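Local coordinates for PRESAN domain-containing protein (Plasmodium falciparum, PDB 7D2W) that has no established function but, as a PHISTa-like helical-bundle protein of the malaria parasite, probably acts by binding other proteins, at residues Lys88-Ile93 / Asp169-Tyr174; Ser129-Glu134 / Asp161-Leu166; Asn137-Leu142 / Asp150-Phe155. One frame throughout, in Å; residues are numbered along the deposited sequence.

Contact 1. Residues Lys88-Ile93 / Asp169-Tyr174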
loop_
_atom_site.group_PDB
_atom_site.type_symbol
_atom_site.label_atom_id
_atom_site.label_comp_id
_atom_site.label_asym_id
_atom_site.label_seq_id
_atom_site.Cartn_x
_atom_site.Cartn_y
_atom_site.Cartn_z
ATOM N N LYS A 88 14.951 -0.229 -6.986
ATOM C CA LYS A 88 15.496 0.964 -7.630
ATOM C C LYS A 88 15.285 2.189 -6.749
ATOM O O LYS A 88 16.208 2.996 -6.544
ATOM C CB LYS A 88 14.837 1.153 -9.004
ATOM C CG LYS A 88 15.403 2.292 -9.887
ATOM C CD LYS A 88 14.678 2.320 -11.243
ATOM C CE LYS A 88 15.105 3.495 -12.120
ATOM N NZ LYS A 88 16.463 3.319 -12.715
ATOM N N ASN A 89 14.080 2.333 -6.199
ATOM C CA ASN A 89 13.790 3.496 -5.365
ATOM C C ASN A 89 14.552 3.436 -4.046
ATOM O O ASN A 89 15.017 4.468 -3.550
ATOM C CB ASN A 89 12.284 3.606 -5.136
ATOM C CG ASN A 89 11.515 3.700 -6.436
ATOM O OD1 ASN A 89 12.050 4.152 -7.443
ATOM N ND2 ASN A 89 10.262 3.251 -6.428
ATOM N N LEU A 90 14.702 2.241 -3.468
ATOM C CA LEU A 90 15.448 2.120 -2.220
ATOM C C LEU A 90 16.934 2.372 -2.433
ATOM O O LEU A 90 17.592 3.005 -1.595
ATOM C CB LEU A 90 15.209 0.741 -1.605
ATOM C CG LEU A 90 13.860 0.595 -0.880
ATOM C CD1 LEU A 90 13.789 -0.751 -0.125
ATOM C CD2 LEU A 90 13.593 1.761 0.070
ATOM N N ARG A 91 17.481 1.896 -3.555
ATOM C CA ARG A 91 18.879 2.164 -3.863
ATOM C C ARG A 91 19.149 3.661 -3.930
ATOM O O ARG A 91 20.219 4.120 -3.521
ATOM C CB ARG A 91 19.258 1.493 -5.185
ATOM C CG ARG A 91 20.725 1.596 -5.515
ATOM C CD ARG A 91 21.562 0.720 -4.589
ATOM N NE ARG A 91 22.160 1.506 -3.513
ATOM C CZ ARG A 91 23.328 1.227 -2.946
ATOM N NH1 ARG A 91 24.028 0.178 -3.352
ATOM N NH2 ARG A 91 23.794 1.999 -1.973
ATOM N N GLY A 92 18.173 4.436 -4.404
ATOM C CA GLY A 92 18.353 5.873 -4.495
ATOM C C GLY A 92 18.551 6.539 -3.147
ATOM O O GLY A 92 19.313 7.500 -3.030
ATOM N N ILE A 93 17.864 6.047 -2.113
ATOM C CA ILE A 93 17.915 6.688 -0.801
ATOM C C ILE A 93 18.820 5.953 0.175
ATOM O O ILE A 93 19.046 6.448 1.282
ATOM C CB ILE A 93 16.505 6.850 -0.206
ATOM C CG1 ILE A 93 15.916 5.486 0.143
ATOM C CG2 ILE A 93 15.604 7.592 -1.184
ATOM C CD1 ILE A 93 14.478 5.549 0.621
ATOM N N ASP A 169 5.087 -1.848 2.641
ATOM C CA ASP A 169 5.662 -2.145 3.949
ATOM C C ASP A 169 7.182 -2.083 3.910
ATOM O O ASP A 169 7.814 -1.511 4.812
ATOM C CB ASP A 169 5.203 -3.521 4.427
ATOM C CG ASP A 169 3.767 -3.526 4.897
ATOM O OD1 ASP A 169 3.132 -2.453 4.899
ATOM O OD2 ASP A 169 3.262 -4.612 5.229
ATOM N N LEU A 170 7.788 -2.680 2.880
ATOM C CA LEU A 170 9.243 -2.669 2.767
ATOM C C LEU A 170 9.774 -1.255 2.549
ATOM O O LEU A 170 10.781 -0.865 3.145
ATOM C CB LEU A 170 9.678 -3.590 1.621
ATOM C CG LEU A 170 9.512 -5.092 1.885
ATOM C CD1 LEU A 170 9.710 -5.904 0.586
ATOM C CD2 LEU A 170 10.505 -5.530 2.942
ATOM N N TYR A 171 9.130 -0.476 1.680
ATOM C CA TYR A 171 9.608 0.883 1.445
ATOM C C TYR A 171 9.553 1.715 2.727
ATOM O O TYR A 171 10.523 2.401 3.061
ATOM C CB TYR A 171 8.819 1.559 0.318
ATOM C CG TYR A 171 9.498 2.827 -0.184
ATOM C CD1 TYR A 171 10.569 2.765 -1.063
ATOM C CD2 TYR A 171 9.083 4.081 0.247
ATOM C CE1 TYR A 171 11.203 3.914 -1.503
ATOM C CE2 TYR A 171 9.710 5.237 -0.187
ATOM C CZ TYR A 171 10.768 5.147 -1.064
ATOM O OH TYR A 171 11.394 6.292 -1.504
ATOM N N VAL A 172 8.440 1.650 3.455
ATOM C CA VAL A 172 8.291 2.385 4.708
ATOM C C VAL A 172 9.382 1.982 5.695
ATOM O O VAL A 172 10.040 2.834 6.305
ATOM C CB VAL A 172 6.876 2.139 5.272
ATOM C CG1 VAL A 172 6.800 2.417 6.764
ATOM C CG2 VAL A 172 5.856 2.979 4.497
ATOM N N LYS A 173 9.599 0.672 5.846
ATOM C CA LYS A 173 10.603 0.165 6.781
ATOM C C LYS A 173 11.995 0.706 6.469
ATOM O O LYS A 173 12.707 1.161 7.371
ATOM C CB LYS A 173 10.610 -1.367 6.763
ATOM C CG LYS A 173 11.748 -1.990 7.604
ATOM C CD LYS A 173 11.512 -3.475 7.878
ATOM C CE LYS A 173 11.839 -4.323 6.652
ATOM N NZ LYS A 173 11.409 -5.764 6.780
ATOM N N TYR A 174 12.419 0.644 5.197
ATOM C CA TYR A 174 13.783 1.040 4.871
ATOM C C TYR A 174 13.914 2.543 4.701
ATOM O O TYR A 174 15.003 3.088 4.917
ATOM C CB TYR A 174 14.281 0.300 3.616
ATOM C CG TYR A 174 14.605 -1.114 3.987
ATOM C CD1 TYR A 174 15.765 -1.407 4.702
ATOM C CD2 TYR A 174 13.715 -2.144 3.717
ATOM C CE1 TYR A 174 16.047 -2.691 5.103
ATOM C CE2 TYR A 174 13.987 -3.442 4.115
ATOM C CZ TYR A 174 15.148 -3.702 4.814
ATOM O OH TYR A 174 15.418 -4.978 5.214
#

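Contact 2. Residues Ser129-Glu134 / Asp161-Leu166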
loop_
_atom_site.group_PDB
_atom_site.type_symbol
_atom_site.label_atom_id
_atom_site.label_comp_id
_atom_site.label_asym_id
_atom_site.label_seq_id
_atom_site.Cartn_x
_atom_site.Cartn_y
_atom_site.Cartn_z
ATOM N N SER A 129 10.024 -13.234 -2.624
ATOM C CA SER A 129 10.076 -14.569 -3.206
ATOM C C SER A 129 9.195 -15.535 -2.419
ATOM O O SER A 129 8.521 -16.387 -3.013
ATOM C CB SER A 129 11.521 -15.064 -3.295
ATOM O OG SER A 129 11.986 -15.397 -2.002
ATOM N N THR A 130 9.140 -15.396 -1.090
ATOM C CA THR A 130 8.266 -16.257 -0.300
ATOM C C THR A 130 6.799 -15.952 -0.579
ATOM O O THR A 130 5.963 -16.865 -0.627
ATOM C CB THR A 130 8.565 -16.103 1.191
ATOM O OG1 THR A 130 9.940 -16.418 1.440
ATOM C CG2 THR A 130 7.685 -17.035 1.993
ATOM N N LEU A 131 6.461 -14.670 -0.770
ATOM C CA LEU A 131 5.069 -14.349 -1.084
ATOM C C LEU A 131 4.673 -14.927 -2.434
ATOM O O LEU A 131 3.565 -15.452 -2.591
ATOM C CB LEU A 131 4.824 -12.834 -1.056
ATOM C CG LEU A 131 3.379 -12.384 -1.343
ATOM C CD1 LEU A 131 2.348 -13.026 -0.398
ATOM C CD2 LEU A 131 3.254 -10.860 -1.277
ATOM N N GLU A 132 5.571 -14.851 -3.424
ATOM C CA GLU A 132 5.258 -15.388 -4.744
ATOM C C GLU A 132 4.955 -16.884 -4.671
ATOM O O GLU A 132 3.966 -17.362 -5.240
ATOM C CB GLU A 132 6.416 -15.086 -5.706
ATOM C CG GLU A 132 6.189 -15.519 -7.139
ATOM C CD GLU A 132 7.343 -15.111 -8.045
ATOM O OE1 GLU A 132 7.597 -13.887 -8.190
ATOM O OE2 GLU A 132 7.989 -16.017 -8.609
ATOM N N THR A 133 5.778 -17.638 -3.936
ATOM C CA THR A 133 5.549 -19.072 -3.787
ATOM C C THR A 133 4.214 -19.351 -3.107
ATOM O O THR A 133 3.450 -20.218 -3.545
ATOM C CB THR A 133 6.691 -19.708 -2.984
ATOM O OG1 THR A 133 7.920 -19.551 -3.695
ATOM C CG2 THR A 133 6.424 -21.187 -2.754
ATOM N N GLU A 134 3.927 -18.632 -2.018
ATOM C CA GLU A 134 2.679 -18.843 -1.289
ATOM C C GLU A 134 1.466 -18.525 -2.159
ATOM O O GLU A 134 0.488 -19.281 -2.172
ATOM C CB GLU A 134 2.671 -17.986 -0.023
ATOM C CG GLU A 134 1.331 -17.969 0.701
ATOM C CD GLU A 134 1.051 -16.638 1.381
ATOM O OE1 GLU A 134 1.824 -16.253 2.287
ATOM O OE2 GLU A 134 0.062 -15.971 1.000
ATOM N N ASP A 161 -2.871 -6.802 -4.996
ATOM C CA ASP A 161 -3.005 -5.854 -3.885
ATOM C C ASP A 161 -2.093 -6.230 -2.725
ATOM O O ASP A 161 -1.505 -5.359 -2.075
ATOM C CB ASP A 161 -4.444 -5.813 -3.362
ATOM C CG ASP A 161 -5.447 -5.301 -4.373
ATOM O OD1 ASP A 161 -5.068 -4.563 -5.300
ATOM O OD2 ASP A 161 -6.646 -5.622 -4.202
ATOM N N GLU A 162 -2.006 -7.525 -2.422
ATOM C CA GLU A 162 -1.151 -7.984 -1.329
ATOM C C GLU A 162 0.322 -7.705 -1.617
ATOM O O GLU A 162 1.088 -7.350 -0.703
ATOM C CB GLU A 162 -1.383 -9.477 -1.085
ATOM C CG GLU A 162 -0.626 -10.034 0.115
ATOM C CD GLU A 162 -0.927 -11.499 0.366
ATOM O OE1 GLU A 162 -1.495 -12.162 -0.539
ATOM O OE2 GLU A 162 -0.602 -11.981 1.475
ATOM N N PHE A 163 0.746 -7.874 -2.873
ATOM C CA PHE A 163 2.112 -7.509 -3.252
ATOM C C PHE A 163 2.335 -6.004 -3.155
ATOM O O PHE A 163 3.421 -5.552 -2.768
ATOM C CB PHE A 163 2.422 -8.005 -4.674
ATOM C CG PHE A 163 3.424 -9.116 -4.697
ATOM C CD1 PHE A 163 4.777 -8.837 -4.545
ATOM C CD2 PHE A 163 3.017 -10.443 -4.817
ATOM C CE1 PHE A 163 5.713 -9.868 -4.526
ATOM C CE2 PHE A 163 3.950 -11.487 -4.803
ATOM C CZ PHE A 163 5.292 -11.199 -4.649
ATOM N N ASP A 164 1.328 -5.206 -3.526
ATOM C CA ASP A 164 1.469 -3.765 -3.375
ATOM C C ASP A 164 1.634 -3.387 -1.905
ATOM O O ASP A 164 2.422 -2.489 -1.575
ATOM C CB ASP A 164 0.265 -3.041 -3.972
ATOM C CG ASP A 164 0.236 -3.098 -5.489
ATOM O OD1 ASP A 164 1.270 -3.463 -6.119
ATOM O OD2 ASP A 164 -0.835 -2.766 -6.048
ATOM N N LYS A 165 0.904 -4.059 -1.015
ATOM C CA LYS A 165 1.050 -3.767 0.410
ATOM C C LYS A 165 2.417 -4.199 0.917
ATOM O O LYS A 165 3.036 -3.490 1.717
ATOM C CB LYS A 165 -0.054 -4.431 1.232
ATOM C CG LYS A 165 0.244 -4.406 2.759
ATOM C CD LYS A 165 -0.933 -4.007 3.616
ATOM C CE LYS A 165 -0.537 -3.922 5.108
ATOM N NZ LYS A 165 0.383 -2.776 5.473
ATOM N N LEU A 166 2.915 -5.353 0.461
ATOM C CA LEU A 166 4.254 -5.763 0.874
ATOM C C LEU A 166 5.298 -4.765 0.389
ATOM O O LEU A 166 6.190 -4.375 1.149
ATOM C CB LEU A 166 4.568 -7.179 0.367
ATOM C CG LEU A 166 6.020 -7.632 0.572
ATOM C CD1 LEU A 166 6.376 -7.660 2.034
ATOM C CD2 LEU A 166 6.264 -9.002 -0.060
#

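Contact 3. Residues Asn137-Leu142 / Asp150-Phe155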
loop_
_atom_site.group_PDB
_atom_site.type_symbol
_atom_site.label_atom_id
_atom_site.label_comp_id
_atom_site.label_asym_id
_atom_site.label_seq_id
_atom_site.Cartn_x
_atom_site.Cartn_y
_atom_site.Cartn_z
ATOM N N ASN A 137 0.938 -21.242 -4.891
ATOM C CA ASN A 137 0.335 -22.449 -4.330
ATOM C C ASN A 137 -1.157 -22.260 -4.100
ATOM O O ASN A 137 -1.954 -23.155 -4.404
ATOM C CB ASN A 137 1.021 -22.830 -3.016
ATOM C CG ASN A 137 2.425 -23.338 -3.226
ATOM O OD1 ASN A 137 2.783 -23.746 -4.331
ATOM N ND2 ASN A 137 3.234 -23.311 -2.170
ATOM N N ARG A 138 -1.550 -21.108 -3.541
ATOM C CA ARG A 138 -2.969 -20.815 -3.381
ATOM C C ARG A 138 -3.675 -20.763 -4.734
ATOM O O ARG A 138 -4.840 -21.158 -4.842
ATOM C CB ARG A 138 -3.154 -19.501 -2.615
ATOM C CG ARG A 138 -2.835 -19.615 -1.104
ATOM C CD ARG A 138 -2.593 -18.254 -0.438
ATOM N NE ARG A 138 -3.672 -17.299 -0.692
ATOM C CZ ARG A 138 -3.506 -15.978 -0.791
ATOM N NH1 ARG A 138 -2.299 -15.421 -0.638
ATOM N NH2 ARG A 138 -4.554 -15.207 -1.039
ATOM N N PHE A 139 -2.979 -20.308 -5.780
ATOM C CA PHE A 139 -3.582 -20.252 -7.108
ATOM C C PHE A 139 -3.867 -21.652 -7.651
ATOM O O PHE A 139 -4.964 -21.922 -8.153
ATOM C CB PHE A 139 -2.659 -19.479 -8.056
ATOM C CG PHE A 139 -3.178 -19.358 -9.456
ATOM C CD1 PHE A 139 -4.354 -18.673 -9.718
ATOM C CD2 PHE A 139 -2.474 -19.905 -10.514
ATOM C CE1 PHE A 139 -4.827 -18.549 -11.008
ATOM C CE2 PHE A 139 -2.940 -19.778 -11.814
ATOM C CZ PHE A 139 -4.120 -19.095 -12.056
ATOM N N TYR A 140 -2.890 -22.556 -7.558
ATOM C CA TYR A 140 -3.099 -23.907 -8.071
ATOM C C TYR A 140 -4.195 -24.634 -7.299
ATOM O O TYR A 140 -4.967 -25.406 -7.880
ATOM C CB TYR A 140 -1.784 -24.683 -8.038
ATOM C CG TYR A 140 -0.962 -24.472 -9.283
ATOM C CD1 TYR A 140 -1.180 -25.242 -10.421
ATOM C CD2 TYR A 140 0.027 -23.504 -9.326
ATOM C CE1 TYR A 140 -0.426 -25.048 -11.568
ATOM C CE2 TYR A 140 0.782 -23.298 -10.465
ATOM C CZ TYR A 140 0.555 -24.070 -11.580
ATOM O OH TYR A 140 1.312 -23.866 -12.710
ATOM N N ASN A 141 -4.292 -24.393 -5.992
ATOM C CA ASN A 141 -5.366 -25.013 -5.223
ATOM C C ASN A 141 -6.731 -24.509 -5.677
ATOM O O ASN A 141 -7.679 -25.291 -5.797
ATOM C CB ASN A 141 -5.143 -24.776 -3.730
ATOM C CG ASN A 141 -3.929 -25.530 -3.199
ATOM O OD1 ASN A 141 -3.200 -26.165 -3.963
ATOM N ND2 ASN A 141 -3.708 -25.462 -1.891
ATOM N N LEU A 142 -6.846 -23.210 -5.950
ATOM C CA LEU A 142 -8.084 -22.667 -6.499
ATOM C C LEU A 142 -8.435 -23.327 -7.822
ATOM O O LEU A 142 -9.585 -23.711 -8.052
ATOM C CB LEU A 142 -7.942 -21.163 -6.691
ATOM C CG LEU A 142 -9.143 -20.291 -6.369
ATOM C CD1 LEU A 142 -9.701 -20.638 -5.006
ATOM C CD2 LEU A 142 -8.684 -18.857 -6.391
ATOM N N ASP A 150 -15.531 -15.759 -10.927
ATOM C CA ASP A 150 -15.531 -14.550 -10.100
ATOM C C ASP A 150 -14.572 -14.692 -8.930
ATOM O O ASP A 150 -13.880 -13.737 -8.555
ATOM C CB ASP A 150 -16.937 -14.256 -9.579
ATOM C CG ASP A 150 -17.799 -13.536 -10.590
ATOM O OD1 ASP A 150 -17.310 -13.245 -11.703
ATOM O OD2 ASP A 150 -18.974 -13.260 -10.263
ATOM N N GLU A 151 -14.542 -15.878 -8.327
ATOM C CA GLU A 151 -13.654 -16.124 -7.203
ATOM C C GLU A 151 -12.201 -16.066 -7.647
ATOM O O GLU A 151 -11.347 -15.494 -6.955
ATOM C CB GLU A 151 -13.989 -17.482 -6.569
ATOM C CG GLU A 151 -13.114 -17.839 -5.368
ATOM C CD GLU A 151 -13.613 -19.055 -4.581
ATOM O OE1 GLU A 151 -14.595 -19.700 -5.005
ATOM O OE2 GLU A 151 -13.018 -19.354 -3.518
ATOM N N ILE A 152 -11.906 -16.648 -8.806
ATOM C CA ILE A 152 -10.538 -16.652 -9.309
ATOM C C ILE A 152 -10.078 -15.236 -9.629
ATOM O O ILE A 152 -8.947 -14.848 -9.307
ATOM C CB ILE A 152 -10.436 -17.582 -10.532
ATOM C CG1 ILE A 152 -10.640 -19.037 -10.092
ATOM C CG2 ILE A 152 -9.104 -17.382 -11.257
ATOM C CD1 ILE A 152 -10.827 -20.002 -11.252
ATOM N N LYS A 153 -10.938 -14.439 -10.266
ATOM C CA LYS A 153 -10.562 -13.065 -10.604
ATOM C C LYS A 153 -10.296 -12.241 -9.350
ATOM O O LYS A 153 -9.315 -11.486 -9.279
ATOM C CB LYS A 153 -11.664 -12.416 -11.446
ATOM C CG LYS A 153 -11.888 -13.070 -12.793
ATOM C CD LYS A 153 -12.754 -12.197 -13.699
ATOM C CE LYS A 153 -14.184 -12.106 -13.194
ATOM N NZ LYS A 153 -15.139 -11.847 -14.307
ATOM N N SER A 154 -11.170 -12.363 -8.350
ATOM C CA SER A 154 -10.939 -11.654 -7.098
ATOM C C SER A 154 -9.654 -12.128 -6.440
ATOM O O SER A 154 -8.913 -11.322 -5.864
ATOM C CB SER A 154 -12.127 -11.847 -6.148
ATOM O OG SER A 154 -13.326 -11.431 -6.773
ATOM N N PHE A 155 -9.372 -13.432 -6.510
ATOM C CA PHE A 155 -8.139 -13.942 -5.919
ATOM C C PHE A 155 -6.917 -13.296 -6.570
ATOM O O PHE A 155 -5.997 -12.836 -5.879
ATOM C CB PHE A 155 -8.091 -15.465 -6.046
ATOM C CG PHE A 155 -6.728 -16.043 -5.811
ATOM C CD1 PHE A 155 -6.285 -16.311 -4.522
ATOM C CD2 PHE A 155 -5.878 -16.294 -6.883
ATOM C CE1 PHE A 155 -5.024 -16.834 -4.303
ATOM C CE2 PHE A 155 -4.619 -16.807 -6.680
ATOM C CZ PHE A 155 -4.189 -17.087 -5.372
#

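Contact 1. Residues Lys88-Ile93 / Asp169-Tyr174
Leu90 and Tyr171 carry this contact, their side chains running past each other in opposite directions between two helix segments that point the same way. The segment axes come within 10.7 Å at an angle of only 4°, and the register is set by the pair Leu90 and Tyr171, whose CA atoms are 7.0 Å apart. Tyr171 has CG anti to its backbone N (chi1 -166°), and from there the ring reaches across to helix 65-93. In the conformer described, one of two modelled for this residue, Leu90 CD2 lies 3.4 Å from Tyr171 CD1, and Asn89 CB is 3.8 Å from Tyr171 CE1. Ile93 meets the far end of the same ring: its CD1 is 3.8 Å from Tyr171 OH. That approach follows from the first torsion of Ile93, which places CG1 between the backbone N and the carbonyl carbon (chi1 68°), with CD1 extended beyond it. One tyrosine therefore touches residues spread over slightly more than a turn of the neighbouring helix.

Leu90 and Tyr174 cross at about a right angle. Both methyls of Leu90, CD1 and CD2, reach Tyr174 CB, each at 3.9 Å, while of the two CD2 alone also lies against Tyr171 CD1. The ring of Tyr174 leads away from helix 65-93, and its OH is hydrogen-bonded to Asp123 of helix 117-144, which fixes the polar end outside this apolar seam. Leu90 also touches Trp117 and Cys120 of that helix, while Tyr171 makes a cation-pi contact with Lys165 of the second subunit. Helices 65-93 and 149-181 run parallel with the oppositely directed helix 117-144 lying against both, as in an up-down-up arrangement of a helical bundle, here the PRESAN domain.

Contact 2. Residues Ser129-Glu134 / Asp161-Leu166
Leu131 places a methyl group over the ring of Phe163 in a CH-pi contact. Leu131 CD2 is 3.6 Å from the centroid of the Phe163 ring and 15° off its normal, displaced slightly toward the rim. Two torsions bring the groups together: Leu131 holds CG anti to its backbone N (chi1 -179°), while Phe163 has an unusual first torsion (chi1 -111°), away from the staggered positions, which sets CG; from there the ring extends to helix 117-144. The side chains slide past each other in opposite directions, and the same Leu131 CD2 also meets Leu166 CD2 at 3.7 Å.

The other branch, Leu131 CD1, lies 3.6 Å from Glu162 OE2, against the end of an extended glutamate chain. Glu134, bent at its second torsion, crosses Glu162 at about a right angle, leaving Glu134 OE2 and Glu162 OE2 4.1 Å apart. The likely repulsion is probably eased by Arg138, salt-bridged to Glu134, and by Gln135, hydrogen-bonded to Glu162.

Phe163 also packs on Lys75 and Cys79 of helix 65-93. The contact is thus part of an antiparallel helix pair of the bundle, its segment axes 11.2 Å apart, with Leu131 and Phe163 on the buried side and the two glutamates at its edge.

Contact 3. Residues Asn137-Leu142 / Asp150-Phe155
This contact belongs to an antiparallel helical hairpin, in which helix 117-144 turns back through a short connection into helix 149-181. The segment axes approach to 11.0 Å at 174°, and Phe155 reaches across between them. With CG anti to its backbone N (chi1 164°), its ring extends to helix 117-144, where Phe155 CZ comes within 3.5 Å of Phe139 N.

Three side chains of helix 117-144 touch that ring. Leu142 slides past Phe155 in the opposite direction and brings its CD2 to 3.5 Å from Phe155 CB. Phe139 crosses Phe155 at about a right angle; Phe155 CE2 lies near the plane of the Phe139 ring, at its edge, 3.6 Å from Phe139 CD1. Arg138 supplies both aliphatic and polar atoms: Arg138 CB is 3.7 Å from Phe155 CE1, and that same ring carbon sits over one face of the guanidinium, whose plane is turned 85° from the ring. Leu142 CD1 also lies 3.9 Å from Glu151 OE2 at the margin.

Outside the pair, Phe139 stacks on Trp72, linking the hairpin to helix 65-93. The chemistry is thus mainly dispersive: interlocking aromatic and aliphatic carbons join the helices, while the guanidinium lends its flat surface here and its charge is paired mainly with Glu134 of its own helix, with a long, weak pair to Glu162 across the hairpin.

Overall arrangement
Read from the N terminus, helix 65-93 supplies the first half of contact 1 near its end, helix 117-144 gives the first halves of contacts 2 and 3, and helix 149-181 returns to close all three in reverse order. Contact 3 closes the innermost loop, with seven residues between its segments; contact 2 encloses it, with 26, and contact 1 encloses both, with 75, so the loops nest and none cross. Contacts 1 and 3 lie on opposite sides of the chain's centre, about 30 Å apart between centres, with contact 2 near the middle. Contacts 2 and 3 tie the antiparallel hairpin together; contact 1 joins helix 65-93, parallel to helix 149-181, to it.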